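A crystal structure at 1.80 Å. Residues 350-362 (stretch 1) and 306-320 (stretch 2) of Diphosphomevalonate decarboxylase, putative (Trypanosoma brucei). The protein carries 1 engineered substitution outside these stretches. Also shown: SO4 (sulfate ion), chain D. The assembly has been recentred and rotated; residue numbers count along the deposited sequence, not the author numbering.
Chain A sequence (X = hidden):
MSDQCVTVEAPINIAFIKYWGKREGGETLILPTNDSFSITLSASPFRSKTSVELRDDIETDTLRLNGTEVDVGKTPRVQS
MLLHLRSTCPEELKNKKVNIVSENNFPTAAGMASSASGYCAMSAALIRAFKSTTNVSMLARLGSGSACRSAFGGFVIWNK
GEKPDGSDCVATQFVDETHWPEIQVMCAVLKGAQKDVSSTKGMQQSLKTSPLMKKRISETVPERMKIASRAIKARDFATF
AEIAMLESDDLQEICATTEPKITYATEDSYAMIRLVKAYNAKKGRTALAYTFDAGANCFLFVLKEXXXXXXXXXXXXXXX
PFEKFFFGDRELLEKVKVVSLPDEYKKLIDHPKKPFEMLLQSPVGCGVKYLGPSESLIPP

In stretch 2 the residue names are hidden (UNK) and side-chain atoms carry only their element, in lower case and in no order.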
# COMPACT_ATOMS: atom_id res chain seq x y z
N ASP A 350 20.87 8.94 18.71
CA ASP A 350 20.58 8.76 20.11
C ASP A 350 19.08 8.46 20.24
O ASP A 350 18.26 9.36 20.04
CB ASP A 350 20.90 10.10 20.84
CG ASP A 350 20.63 10.04 22.33
OD1 ASP A 350 20.41 8.93 22.90
OD2 ASP A 350 20.65 11.16 22.95
N HIS A 351 18.74 7.22 20.56
CA HIS A 351 17.35 6.82 20.75
C HIS A 351 17.35 5.53 21.55
O HIS A 351 18.24 4.68 21.36
CB HIS A 351 16.64 6.60 19.39
CG HIS A 351 15.17 6.36 19.50
ND1 HIS A 351 14.28 7.38 19.74
CD2 HIS A 351 14.42 5.24 19.33
CE1 HIS A 351 13.05 6.90 19.76
NE2 HIS A 351 13.10 5.60 19.51
N PRO A 352 16.37 5.36 22.45
CA PRO A 352 16.29 4.08 23.16
C PRO A 352 16.20 2.83 22.27
O PRO A 352 15.40 2.82 21.30
CB PRO A 352 14.99 4.22 23.95
CG PRO A 352 14.85 5.66 24.13
CD PRO A 352 15.30 6.28 22.88
N LYS A 353 16.99 1.82 22.59
CA LYS A 353 16.94 0.57 21.81
C LYS A 353 15.67 -0.21 22.15
O LYS A 353 15.31 -0.43 23.32
CB LYS A 353 18.17 -0.28 22.03
CG LYS A 353 19.46 0.38 21.55
CD LYS A 353 20.62 -0.55 21.76
CE LYS A 353 21.89 0.09 21.36
NZ LYS A 353 22.98 -0.91 21.37
N LYS A 354 14.98 -0.62 21.09
CA LYS A 354 13.82 -1.49 21.21
C LYS A 354 13.66 -2.25 19.90
O LYS A 354 14.13 -1.81 18.86
CB LYS A 354 12.57 -0.69 21.52
CG LYS A 354 12.18 0.27 20.37
CD LYS A 354 11.08 1.20 20.72
CE LYS A 354 11.54 2.36 21.58
NZ LYS A 354 10.30 3.11 21.90
N PRO A 355 13.00 -3.40 19.95
CA PRO A 355 12.78 -4.13 18.70
C PRO A 355 11.69 -3.47 17.85
O PRO A 355 10.77 -2.81 18.37
CB PRO A 355 12.26 -5.49 19.18
CG PRO A 355 11.67 -5.22 20.51
CD PRO A 355 12.43 -4.10 21.11
N PHE A 356 11.78 -3.65 16.54
CA PHE A 356 10.58 -3.50 15.70
C PHE A 356 9.55 -4.54 16.11
O PHE A 356 9.90 -5.61 16.66
CB PHE A 356 10.90 -3.69 14.21
CG PHE A 356 11.97 -2.78 13.68
CD1 PHE A 356 11.97 -1.41 13.96
CD2 PHE A 356 12.94 -3.28 12.81
CE1 PHE A 356 12.95 -0.57 13.46
CE2 PHE A 356 13.96 -2.40 12.31
CZ PHE A 356 13.92 -1.06 12.62
N GLU A 357 8.29 -4.27 15.80
CA GLU A 357 7.26 -5.27 16.00
C GLU A 357 7.53 -6.42 15.02
O GLU A 357 7.31 -7.57 15.32
CB GLU A 357 5.89 -4.68 15.79
CG GLU A 357 5.56 -3.54 16.69
CD GLU A 357 5.69 -3.95 18.16
OE1 GLU A 357 4.83 -4.75 18.62
OE2 GLU A 357 6.67 -3.51 18.81
N MET A 358 8.02 -6.07 13.83
CA MET A 358 8.42 -7.05 12.85
C MET A 358 9.14 -6.31 11.76
O MET A 358 9.04 -5.09 11.67
CB MET A 358 7.22 -7.79 12.23
CG MET A 358 6.65 -7.17 11.00
SD MET A 358 5.37 -8.25 10.29
CE MET A 358 4.32 -7.96 11.64
N LEU A 359 9.88 -7.05 10.96
CA LEU A 359 10.56 -6.50 9.79
C LEU A 359 10.26 -7.34 8.58
O LEU A 359 10.66 -8.51 8.53
CB LEU A 359 12.07 -6.47 10.01
CG LEU A 359 12.91 -5.90 8.87
CD1 LEU A 359 12.58 -4.42 8.65
CD2 LEU A 359 14.39 -6.07 9.15
N LEU A 360 9.55 -6.74 7.63
CA LEU A 360 9.07 -7.42 6.42
C LEU A 360 10.04 -7.11 5.32
O LEU A 360 10.52 -6.00 5.29
CB LEU A 360 7.71 -6.86 6.03
CG LEU A 360 7.00 -7.36 4.80
CD1 LEU A 360 6.83 -8.93 4.80
CD2 LEU A 360 5.68 -6.66 4.67
N GLN A 361 10.38 -8.07 4.48
CA GLN A 361 11.11 -7.78 3.25
C GLN A 361 10.35 -8.34 2.07
O GLN A 361 9.81 -9.42 2.15
CB GLN A 361 12.56 -8.27 3.31
CG GLN A 361 13.36 -8.21 1.98
CD GLN A 361 13.09 -9.37 1.07
OE1 GLN A 361 12.82 -10.47 1.53
NE2 GLN A 361 13.20 -9.15 -0.26
N SER A 362 10.31 -7.56 0.98
CA SER A 362 9.69 -7.99 -0.26
C SER A 362 10.46 -7.48 -1.46
O SER A 362 11.02 -6.39 -1.43
CB SER A 362 8.23 -7.49 -0.30
OG SER A 362 7.62 -7.62 -1.57
N UNK A 306 22.76 -3.60 -1.12
CA UNK A 306 22.94 -2.75 0.03
C UNK A 306 22.10 -3.21 1.22
O UNK A 306 22.25 -2.69 2.31
o UNK A 306 24.75 -0.97 -1.13
o UNK A 306 23.17 0.28 -2.02
c UNK A 306 22.53 -1.32 -0.32
c UNK A 306 23.55 -0.62 -1.22
N UNK A 307 21.23 -4.18 1.02
CA UNK A 307 20.22 -4.48 2.01
C UNK A 307 20.84 -5.09 3.27
O UNK A 307 20.43 -4.74 4.36
c UNK A 307 17.93 -5.67 2.37
c UNK A 307 18.14 -6.84 3.33
c UNK A 307 16.61 -5.82 1.57
c UNK A 307 19.11 -5.35 1.43
N UNK A 308 21.74 -6.10 3.13
CA UNK A 308 22.28 -6.70 4.37
C UNK A 308 22.92 -5.72 5.31
O UNK A 308 22.62 -5.78 6.54
c UNK A 308 22.55 -8.17 2.53
c UNK A 308 23.28 -7.74 3.84
c UNK A 308 22.27 -6.82 1.97
N UNK A 309 23.73 -4.80 4.79
CA UNK A 309 24.36 -3.80 5.65
C UNK A 309 23.31 -2.92 6.26
O UNK A 309 23.40 -2.60 7.46
o UNK A 309 26.78 -0.07 4.63
o UNK A 309 28.36 -1.60 5.03
c UNK A 309 27.19 -1.16 5.13
c UNK A 309 26.19 -2.01 5.86
c UNK A 309 25.36 -2.90 4.92
N UNK A 310 22.35 -2.50 5.45
CA UNK A 310 21.28 -1.62 5.94
C UNK A 310 20.52 -2.27 7.12
O UNK A 310 20.28 -1.63 8.14
c UNK A 310 20.32 -1.20 4.75
N UNK A 311 20.16 -3.54 6.98
CA UNK A 311 19.44 -4.24 7.99
C UNK A 311 20.32 -4.46 9.24
O UNK A 311 19.84 -4.27 10.37
c UNK A 311 17.84 -5.26 6.35
c UNK A 311 18.22 -6.35 8.62
c UNK A 311 18.84 -5.54 7.47
N UNK A 312 21.60 -4.78 9.03
CA UNK A 312 22.56 -4.87 10.16
C UNK A 312 22.63 -3.55 10.93
O UNK A 312 22.66 -3.54 12.19
c UNK A 312 23.99 -5.24 9.66
N UNK A 313 22.67 -2.45 10.20
CA UNK A 313 22.71 -1.10 10.79
C UNK A 313 21.47 -0.87 11.59
O UNK A 313 21.53 -0.44 12.75
c UNK A 313 22.91 1.37 10.15
c UNK A 313 20.54 2.03 8.62
c UNK A 313 22.89 -0.06 9.68
s UNK A 313 21.25 2.09 10.31
N UNK A 314 20.29 -1.18 11.02
CA UNK A 314 19.04 -1.07 11.80
C UNK A 314 19.05 -1.84 13.12
O UNK A 314 18.53 -1.34 14.12
c UNK A 314 16.25 -1.22 8.99
c UNK A 314 17.49 -0.68 9.73
c UNK A 314 17.81 -1.51 10.98
c UNK A 314 17.35 0.83 10.07
N UNK A 315 19.58 -3.06 13.12
CA UNK A 315 19.58 -3.94 14.31
C UNK A 315 20.46 -3.45 15.44
O UNK A 315 20.27 -3.85 16.58
c UNK A 315 16.45 -4.77 13.04
c UNK A 315 20.00 -5.33 13.93
s UNK A 315 17.34 -6.21 13.66
c UNK A 315 18.99 -6.06 13.02
N UNK A 316 21.43 -2.63 15.11
CA UNK A 316 22.24 -2.00 16.12
C UNK A 316 21.43 -0.99 16.93
O UNK A 316 21.74 -0.74 18.06
c UNK A 316 23.43 -1.37 15.46
c UNK A 316 24.33 -2.42 14.97
o UNK A 316 25.50 -4.29 15.83
c UNK A 316 25.12 -3.13 16.08
o UNK A 316 25.38 -2.50 17.14
N UNK A 317 20.41 -0.42 16.32
CA UNK A 317 19.64 0.65 16.93
C UNK A 317 18.28 0.17 17.37
O UNK A 317 17.69 0.68 18.34
n UNK A 317 21.59 1.84 14.51
c UNK A 317 19.49 1.80 15.91
c UNK A 317 20.80 2.39 15.48
c UNK A 317 21.45 3.48 15.92
n UNK A 317 22.62 3.56 15.22
c UNK A 317 22.68 2.57 14.36
N UNK A 318 17.73 -0.76 16.61
CA UNK A 318 16.42 -1.38 16.93
C UNK A 318 16.57 -2.90 16.93
O UNK A 318 16.08 -3.57 16.03
c UNK A 318 15.01 0.49 15.95
c UNK A 318 15.37 -0.96 15.91
c UNK A 318 15.68 1.40 15.16
c UNK A 318 15.35 2.77 15.22
c UNK A 318 14.00 0.94 16.78
c UNK A 318 14.32 3.19 16.04
c UNK A 318 13.64 2.28 16.83
N UNK A 319 17.25 -3.47 17.95
CA UNK A 319 17.57 -4.89 17.93
C UNK A 319 16.32 -5.70 17.96
O UNK A 319 15.51 -5.59 18.90
c UNK A 319 18.80 -3.70 19.60
c UNK A 319 18.40 -5.08 19.22
c UNK A 319 17.76 -2.80 19.16
N UNK A 320 16.15 -6.51 16.93
CA UNK A 320 14.94 -7.24 16.69
C UNK A 320 15.28 -8.72 16.45
O UNK A 320 16.09 -9.05 15.58
c UNK A 320 14.21 -6.71 15.45
o UNK A 320 14.00 -5.29 15.59
c UNK A 320 12.87 -7.49 15.23
S SO4 D . 20.40 12.31 17.12
O1 SO4 D . 20.20 13.55 17.87
O2 SO4 D . 21.79 11.93 17.19
O3 SO4 D . 19.54 11.28 17.72
O4 SO4 D . 19.98 12.57 15.75
O HOH W 1 18.80 3.12 19.03

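Position 306 has two side-chain carbons, the second carrying two oxygens, and lies out of reach of stretch 1: Asp306. Position 307 has four carbons forked at the second, and one branch tip lies 4.1 Å from Gln361 CG; the fork identifies Leu307, and that tip is CD1. At 308 three carbons close a ring onto the backbone N, giving Pro308. Position 309 carries three carbons ending in two oxygens, Glu309, and 310 a single carbon, Ala310; none of these three touches stretch 1.

Position 311 has one carbon bearing two others, one of them 3.9 Å from Leu359 CD2. Branching at the first carbon gives Val311, with CG1 making the contact. Position 312, one carbon, is Ala312. Position 313, an unbranched chain of two carbons, sulfur and carbon, is Met313; both are out of reach. At 314, four carbons fork at the second, and CB lies 4.2 Å from Phe356 CE2, at the edge of that ring: Leu314.

Position 315 repeats the unbranched thioether pattern. Its CA-to-CB bond points away, yet the terminal carbon returns to 3.5 Å from Phe356 CE2: Met315, through CE. Position 316, three carbons and two terminal oxygens, is Glu316; its side chain makes no close contact with stretch 1, but its backbone O is 3.4 Å from Lys353 CE. Position 317 has one carbon and a five-membered ring of three carbons and two nitrogens: His317. Its ND1 donates to Met313 O at 2.9 Å, while its backbone O accepts from water 1, which also donates to His351 O.

Position 318 has one carbon and a six-carbon ring without a hydroxyl, hence Phe318. Its CB lies 3.8 Å from the Phe356 ring centroid, 26° off the normal, a CH-pi contact. The two rings are inclined by 20° but slid apart, with centroids 5.0 Å apart. Position 319, a three-carbon ring closed onto N, is Pro319, whose CD is 3.8 Å from Lys353 CB. At 320 one carbon carries an oxygen and a carbon, and that oxygen is 2.9 Å from Phe356 N: Thr320.

The contact buries 698 Å² in total. Its one direct hydrogen bond runs from Phe356 N to Thr320 OG1, with an N-H...acceptor angle of 150°; OG1 also donates to Phe318 O at 2.7 Å, linking the two stretches through one hydroxyl. Beside this polar anchor, the Phe356 side chain approaches Leu314, Met315 and Phe318, while Leu359–Val311 and Gln361–Leu307 extend the packing along the helix.

Stretch 2 306-320: DLPEAVAMLMEHFPT
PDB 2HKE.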